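Local coordinates for nucleoporin-like protein RIP (Homo sapiens, PDB 2OLM), which acts as a cofactor of HIV-1 Rev in viral RNA movement and is required for vesicle docking or fusion in acrosome biogenesis, here represented by its zinc-binding Arf-GAP domain, at residues D18-P23 / G44-T49; K27-D32 / Q90-L95; R99-P104 / K123-P128. One frame throughout, in Å; residues are numbered along the deposited sequence. Where two conformers were deposited one is given.

Interaction 1 of 3, residues D18-P23 / G44-T49. With ZN (zinc ion), chain B.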
# COMPACT_ATOMS: atom_id res chain seq x y z
N ASP A 18 -0.40 -5.47 6.59
CA ASP A 18 -0.32 -6.20 7.83
C ASP A 18 0.75 -7.30 7.69
O ASP A 18 1.60 -7.47 8.56
CB ASP A 18 -1.67 -6.78 8.23
CG ASP A 18 -1.63 -7.50 9.58
OD1 ASP A 18 -1.73 -6.82 10.63
OD2 ASP A 18 -1.50 -8.75 9.56
N MET A 19 0.74 -8.01 6.56
CA MET A 19 1.68 -9.10 6.36
C MET A 19 3.07 -8.60 6.05
O MET A 19 4.05 -9.16 6.55
CB MET A 19 1.23 -10.00 5.21
CG MET A 19 0.10 -10.93 5.61
SD MET A 19 -0.40 -12.05 4.28
CE MET A 19 -1.45 -10.95 3.32
N THR A 20 3.21 -7.54 5.26
CA THR A 20 4.55 -7.11 4.88
C THR A 20 5.35 -6.56 6.05
O THR A 20 6.59 -6.47 5.96
CB THR A 20 4.56 -6.09 3.77
OG1 THR A 20 3.72 -5.00 4.18
CG2 THR A 20 4.05 -6.67 2.46
N GLY A 21 4.66 -6.21 7.13
CA GLY A 21 5.33 -5.72 8.35
C GLY A 21 5.74 -6.81 9.34
O GLY A 21 6.48 -6.52 10.29
N LEU A 22 5.29 -8.06 9.13
CA LEU A 22 5.69 -9.17 10.02
C LEU A 22 7.20 -9.43 9.86
O LEU A 22 7.72 -9.36 8.76
CB LEU A 22 4.90 -10.42 9.71
CG LEU A 22 3.40 -10.29 9.92
CD1 LEU A 22 2.60 -11.50 9.40
CD2 LEU A 22 3.12 -10.04 11.44
N PRO A 23 7.92 -9.71 10.97
CA PRO A 23 9.38 -9.74 10.88
C PRO A 23 9.95 -10.62 9.77
O PRO A 23 10.89 -10.21 9.09
CB PRO A 23 9.81 -10.26 12.27
CG PRO A 23 8.58 -10.70 12.95
CD PRO A 23 7.42 -9.99 12.33
N GLY A 44 3.82 -18.92 -1.51
CA GLY A 44 3.29 -18.01 -0.49
C GLY A 44 4.33 -17.21 0.26
O GLY A 44 4.19 -16.98 1.46
N SER A 45 5.38 -16.79 -0.43
CA SER A 45 6.52 -16.07 0.17
C SER A 45 6.58 -14.66 -0.37
O SER A 45 5.94 -14.30 -1.35
CB SER A 45 7.84 -16.78 -0.11
OG SER A 45 8.05 -16.82 -1.50
N PHE A 46 7.42 -13.87 0.29
CA PHE A 46 7.71 -12.47 -0.09
C PHE A 46 9.15 -12.39 -0.48
O PHE A 46 10.03 -12.76 0.31
CB PHE A 46 7.41 -11.52 1.11
CG PHE A 46 5.97 -11.47 1.47
CD1 PHE A 46 5.17 -10.43 1.04
CD2 PHE A 46 5.39 -12.46 2.22
CE1 PHE A 46 3.82 -10.40 1.34
CE2 PHE A 46 4.05 -12.42 2.53
CZ PHE A 46 3.27 -11.38 2.10
N VAL A 47 9.43 -11.96 -1.73
CA VAL A 47 10.77 -12.05 -2.34
C VAL A 47 11.16 -10.72 -3.01
O VAL A 47 10.30 -9.91 -3.34
CB VAL A 47 10.87 -13.20 -3.38
CG1 VAL A 47 10.75 -14.53 -2.66
CG2 VAL A 47 9.72 -13.10 -4.42
N CYS A 48 12.44 -10.55 -3.26
CA CYS A 48 12.98 -9.33 -3.89
C CYS A 48 12.94 -9.49 -5.43
O CYS A 48 12.60 -10.57 -5.96
CB CYS A 48 14.43 -9.10 -3.40
SG CYS A 48 15.70 -10.16 -4.08
N THR A 49 13.27 -8.43 -6.18
CA THR A 49 13.22 -8.49 -7.60
C THR A 49 14.21 -9.41 -8.24
O THR A 49 13.90 -10.14 -9.19
CB THR A 49 13.36 -7.05 -8.16
OG1 THR A 49 12.31 -6.24 -7.57
CG2 THR A 49 13.32 -7.07 -9.67
ZN ZN B . 16.13 -12.02 -2.79
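Phe-46, on the strand 45-47, pushes the outer end of its ring against helix 3-20 near its C-terminal end, where Met-19 and Thr-20 receive it. CE1 of the ring lies 3.9 Å from the methyl CG2 of Thr-20, and CZ lies 4.0 Å from Met-19 CB; both carbons approach the ring obliquely. The Thr-20 and Phe-46 side chains cross at about a right angle. With CG2 of Thr-20 anti to its carbonyl carbon, the methyl goes to the ring while OG1 (chi1 54°) bonds to Glu-10 of the second subunit and, weakly, to the carbonyls of Leu-16 and Arg-17. Met-19 comes nearest the ring with CB, its SD lying a little farther off; its side chain, bent at chi3, also packs on Ile-77, Leu-80 and Gln-81 of helix 74-82. The contact is purely apolar and buried. Two residues beyond Phe-46, Cys-48 SG binds the zinc ion at 2.3 Å, so the strand that carries the ring runs directly into the C4 zinc site of the Arf-GAP domain. Helix 3-20 is thus joined to an outer strand of the three-stranded antiparallel sheet, with strand 38-40 alongside and helix 74-82 packed on Met-19.

Interaction 2 of 3, residues K27-D32 / Q90-L95. With ZN (zinc ion), chain B.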
# COMPACT_ATOMS: atom_id res chain seq x y z
N LYS A 27 12.26 -9.37 4.95
CA LYS A 27 13.41 -9.75 4.18
C LYS A 27 12.98 -10.80 3.17
O LYS A 27 12.13 -11.64 3.46
CB LYS A 27 14.50 -10.34 5.09
CG LYS A 27 15.08 -9.33 6.06
CD LYS A 27 15.89 -8.30 5.34
N CYS A 28 13.59 -10.71 1.98
CA CYS A 28 13.37 -11.71 0.88
C CYS A 28 13.52 -13.11 1.45
O CYS A 28 14.52 -13.43 2.07
CB CYS A 28 14.38 -11.50 -0.22
SG CYS A 28 14.23 -12.70 -1.49
N PHE A 29 12.54 -13.99 1.17
CA PHE A 29 12.59 -15.38 1.65
C PHE A 29 13.76 -16.16 1.07
O PHE A 29 14.22 -17.12 1.68
CB PHE A 29 11.31 -16.09 1.29
CG PHE A 29 11.26 -17.48 1.80
CD1 PHE A 29 11.40 -17.74 3.14
CD2 PHE A 29 11.08 -18.55 0.93
CE1 PHE A 29 11.45 -19.04 3.62
CE2 PHE A 29 11.08 -19.85 1.41
CZ PHE A 29 11.24 -20.09 2.74
N ASP A 30 14.23 -15.83 -0.12
CA ASP A 30 15.25 -16.59 -0.78
C ASP A 30 16.67 -16.14 -0.56
O ASP A 30 17.57 -16.97 -0.38
CB ASP A 30 14.93 -16.76 -2.30
CG ASP A 30 13.68 -17.60 -2.51
OD1 ASP A 30 13.62 -18.72 -1.91
OD2 ASP A 30 12.77 -17.14 -3.23
N CYS A 31 16.90 -14.83 -0.57
CA CYS A 31 18.26 -14.33 -0.29
C CYS A 31 18.48 -13.69 1.07
O CYS A 31 19.65 -13.54 1.47
CB CYS A 31 18.72 -13.36 -1.39
SG CYS A 31 17.91 -11.73 -1.37
N ASP A 32 17.41 -13.29 1.75
CA ASP A 32 17.51 -12.64 3.07
C ASP A 32 18.35 -11.37 3.03
O ASP A 32 18.82 -10.92 4.09
CB ASP A 32 18.09 -13.62 4.11
CG ASP A 32 17.83 -13.20 5.53
OD1 ASP A 32 16.69 -12.87 5.84
OD2 ASP A 32 18.79 -13.19 6.35
N GLN A 90 9.77 -22.92 7.71
CA GLN A 90 9.62 -24.20 8.39
C GLN A 90 9.50 -25.38 7.42
O GLN A 90 9.84 -26.53 7.76
CB GLN A 90 8.43 -24.14 9.33
CG GLN A 90 8.59 -23.09 10.45
CD GLN A 90 9.79 -23.36 11.33
OE1 GLN A 90 10.10 -24.52 11.60
NE2 GLN A 90 10.49 -22.31 11.75
N ILE A 91 9.04 -25.11 6.20
CA ILE A 91 8.86 -26.12 5.15
C ILE A 91 10.13 -26.21 4.30
O ILE A 91 10.91 -27.16 4.39
CB ILE A 91 7.62 -25.79 4.27
CG1 ILE A 91 6.36 -25.84 5.15
CG2 ILE A 91 7.53 -26.75 3.06
CD1 ILE A 91 5.13 -25.14 4.51
N TRP A 92 10.37 -25.18 3.52
CA TRP A 92 11.42 -25.20 2.50
C TRP A 92 12.85 -25.10 3.08
O TRP A 92 13.82 -25.50 2.42
CB TRP A 92 11.17 -24.07 1.47
CG TRP A 92 9.84 -24.21 0.85
CD1 TRP A 92 8.72 -23.47 1.15
CD2 TRP A 92 9.44 -25.17 -0.13
NE1 TRP A 92 7.64 -23.94 0.42
CE2 TRP A 92 8.07 -24.97 -0.38
CE3 TRP A 92 10.12 -26.18 -0.84
CZ2 TRP A 92 7.34 -25.77 -1.28
CZ3 TRP A 92 9.42 -26.94 -1.76
CH2 TRP A 92 8.03 -26.74 -1.96
N LEU A 93 12.95 -24.54 4.28
CA LEU A 93 14.21 -24.40 4.97
C LEU A 93 14.11 -25.09 6.35
O LEU A 93 14.89 -24.75 7.26
CB LEU A 93 14.59 -22.91 5.17
CG LEU A 93 14.79 -22.12 3.89
CD1 LEU A 93 14.93 -20.65 4.23
CD2 LEU A 93 15.97 -22.66 3.08
N GLY A 94 13.24 -26.07 6.51
CA GLY A 94 13.06 -26.70 7.83
C GLY A 94 14.31 -27.37 8.32
O GLY A 94 14.51 -27.47 9.56
N LEU A 95 15.18 -27.83 7.44
CA LEU A 95 16.46 -28.51 7.81
C LEU A 95 17.69 -27.62 7.64
O LEU A 95 18.81 -28.04 7.91
CB LEU A 95 16.63 -29.84 7.03
CG LEU A 95 15.44 -30.76 7.11
CD1 LEU A 95 15.70 -32.04 6.27
CD2 LEU A 95 15.07 -31.10 8.58
ZN ZN B . 16.13 -12.02 -2.79
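Phe-29 reaches out of the zinc knuckle Cys-28 to Cys-31, the CxxC half of the C4 zinc finger in this Arf-GAP domain, and meets Trp-92 and Leu-93 at the end of helix 84-92. Its CG stands anti to the backbone N (chi1 -177°), which carries the ring away from the metal and over to the helix. Ile-91 comes first in the helical segment; its CG2 lies over one face of the Trp-92 indole, 3.8 Å above the plane and toward the rim. Trp-92 offers Phe-29 its CB, which sits at the edge of the phenyl ring near its plane, 4.2 Å from CZ. The two aromatic side chains cross at about a right angle, and the indole continues to the rings of Tyr-120 and Tyr-126. Leu-93 is the first residue to leave the helical conformation; its side chain and that of Phe-29 approach from opposite directions, CD1 lying 3.9 Å from Phe-29 CE1, obliquely to the ring. Lys-119 of helix 109-121 adds a cation-pi contact to Phe-29 and also forms a salt bridge with Asp-30. At the base of Phe-29 the knuckle is held by the metal and by its own amides. Cys-28 SG binds the zinc ion at 2.4 Å. The same sulfur accepts a nearly straight hydrogen bond from Cys-31 N, 3.5 Å away.

Interaction 3 of 3, residues R99-P104 / K123-P128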
# COMPACT_ATOMS: atom_id res chain seq x y z
N ARG A 99 23.52 -20.69 10.17
CA ARG A 99 24.95 -20.39 10.36
C ARG A 99 25.81 -20.92 9.26
O ARG A 99 26.85 -20.36 8.96
CB ARG A 99 25.44 -20.95 11.68
CG ARG A 99 24.76 -20.36 12.87
CD ARG A 99 24.84 -21.22 14.13
NE ARG A 99 24.06 -22.46 14.02
CZ ARG A 99 23.76 -23.24 15.03
NH1 ARG A 99 24.14 -22.95 16.28
NH2 ARG A 99 23.03 -24.31 14.81
N SER A 100 25.44 -22.05 8.66
CA SER A 100 26.39 -22.67 7.72
C SER A 100 25.88 -23.49 6.57
O SER A 100 26.66 -24.00 5.79
CB SER A 100 27.42 -23.48 8.49
OG SER A 100 26.80 -24.54 9.12
N SER A 101 24.57 -23.57 6.39
CA SER A 101 24.07 -24.29 5.24
C SER A 101 24.46 -23.60 3.94
O SER A 101 24.74 -22.40 3.94
CB SER A 101 22.59 -24.48 5.32
OG SER A 101 22.25 -25.53 6.21
N ALA A 102 24.46 -24.38 2.86
CA ALA A 102 25.07 -23.98 1.59
C ALA A 102 24.22 -22.93 0.95
O ALA A 102 23.05 -23.19 0.64
CB ALA A 102 25.18 -25.19 0.67
N ILE A 103 24.79 -21.74 0.75
CA ILE A 103 24.12 -20.65 -0.00
C ILE A 103 25.00 -20.16 -1.14
O ILE A 103 26.23 -20.27 -1.10
CB ILE A 103 23.71 -19.48 0.90
CG1 ILE A 103 24.91 -18.89 1.65
CG2 ILE A 103 22.64 -19.94 1.82
CD1 ILE A 103 24.71 -17.52 2.08
N PRO A 104 24.38 -19.64 -2.18
CA PRO A 104 25.15 -19.14 -3.31
C PRO A 104 25.64 -17.71 -3.08
O PRO A 104 25.18 -17.02 -2.18
CB PRO A 104 24.11 -19.13 -4.44
CG PRO A 104 22.86 -18.82 -3.74
CD PRO A 104 22.93 -19.51 -2.41
N LYS A 123 14.46 -30.34 -2.97
CA LYS A 123 14.00 -30.37 -1.59
C LYS A 123 15.11 -30.76 -0.62
O LYS A 123 14.90 -31.56 0.31
CB LYS A 123 12.76 -31.27 -1.48
CG LYS A 123 11.57 -30.57 -2.02
CD LYS A 123 10.40 -31.48 -2.24
CE LYS A 123 9.22 -30.67 -2.73
NZ LYS A 123 8.09 -31.55 -3.11
N ARG A 124 16.25 -30.16 -0.78
CA ARG A 124 17.41 -30.51 0.03
C ARG A 124 17.17 -30.25 1.54
O ARG A 124 17.72 -31.01 2.38
CB ARG A 124 18.61 -29.71 -0.43
CG ARG A 124 19.87 -29.94 0.41
CD ARG A 124 21.06 -29.41 -0.32
NE ARG A 124 22.28 -29.57 0.47
CZ ARG A 124 23.47 -29.12 0.09
NH1 ARG A 124 23.60 -28.53 -1.09
NH2 ARG A 124 24.53 -29.29 0.88
N TRP A 125 16.42 -29.21 1.90
CA TRP A 125 16.27 -28.80 3.32
C TRP A 125 14.83 -28.90 3.78
O TRP A 125 14.42 -28.21 4.71
CB TRP A 125 16.76 -27.34 3.51
CG TRP A 125 18.16 -27.13 3.08
CD1 TRP A 125 19.30 -27.47 3.79
CD2 TRP A 125 18.64 -26.55 1.85
NE1 TRP A 125 20.42 -27.13 3.09
CE2 TRP A 125 20.04 -26.56 1.88
CE3 TRP A 125 18.00 -25.99 0.72
CZ2 TRP A 125 20.82 -26.08 0.84
CZ3 TRP A 125 18.79 -25.52 -0.30
CH2 TRP A 125 20.17 -25.55 -0.24
N TYR A 126 14.05 -29.75 3.11
CA TYR A 126 12.60 -29.70 3.17
C TYR A 126 12.02 -30.54 4.31
O TYR A 126 12.44 -31.70 4.51
CB TYR A 126 12.08 -30.23 1.83
CG TYR A 126 10.58 -30.34 1.61
CD1 TYR A 126 9.85 -29.26 1.14
CD2 TYR A 126 9.92 -31.54 1.78
CE1 TYR A 126 8.49 -29.36 0.90
CE2 TYR A 126 8.60 -31.66 1.53
CZ TYR A 126 7.87 -30.57 1.08
OH TYR A 126 6.51 -30.70 0.79
N VAL A 127 11.04 -29.99 5.01
CA VAL A 127 10.18 -30.72 5.94
C VAL A 127 8.74 -30.60 5.43
O VAL A 127 8.28 -29.50 5.14
CB VAL A 127 10.29 -30.14 7.36
CG1 VAL A 127 9.32 -30.87 8.32
CG2 VAL A 127 11.73 -30.24 7.88
N PRO A 128 8.05 -31.74 5.26
CA PRO A 128 6.69 -31.66 4.70
C PRO A 128 5.77 -30.77 5.52
O PRO A 128 5.88 -30.73 6.75
CB PRO A 128 6.21 -33.13 4.75
CG PRO A 128 7.40 -33.93 4.76
CD PRO A 128 8.48 -33.13 5.46
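Trp-125 and Ala-102 bring together two loops at the ends of helix 109-121, in the C-terminal part of the Arf-GAP domain; Trp-125 is carried by a type I beta turn from Lys-123 to Tyr-126. The benzo side of the indole meets the Ala-102 backbone: the carbonyl O lies 3.7 Å from CZ2 and 3.8 Å from CH2, obliquely to the ring. At the pyrrole side, Ser-101 OG stays 4.0 Å from Trp-125 NE1, a packing distance, and its polar partner is the backbone N of Asp-97. The Ala-102 methyl also meets the guanidinium of Arg-124, with CB 4.1 Å from NH1. Arg-124 has CG anti to the backbone N (chi1 177°) and runs extended to NE, which brings its end out to Ala-102; there NH1 forms a salt bridge with Glu-118. No hydrogen bond spans the two segments. Phe-96 meets the indole edge-to-face and the Phe-115 ring of helix 109-121 meets it with the planes at about 50°, so Trp-125 is buried, while Ala-102 and Arg-124 are exposed. At the start of its chain, Arg-124 also covers the indole, its CG standing 3.7 Å above the plane over the ring centre.

The three contacts progress from interior to surface: interaction 1 is buried, interaction 2 partly so, and interaction 3 has one buried residue, Trp-125, among exposed or partly exposed ones. Interactions 1 and 2 share the zinc ion, to which 44-49 gives one cysteine and 27-32 two, with Cys-51 completing the site; a probable hydrogen bond from Phe-29 N to Phe-46 O, 2.9 Å, also joins them. Interactions 2 and 3 adjoin where 90-95 runs beside 123-128, with probable backbone bonds between Leu-95 and Trp-125 and between Ile-91 and Val-127. Interactions 1 and 3 do not touch. Carbon packing round a phenyl ring marks the first two, whereas a carbonyl and a guanidinium enter the third.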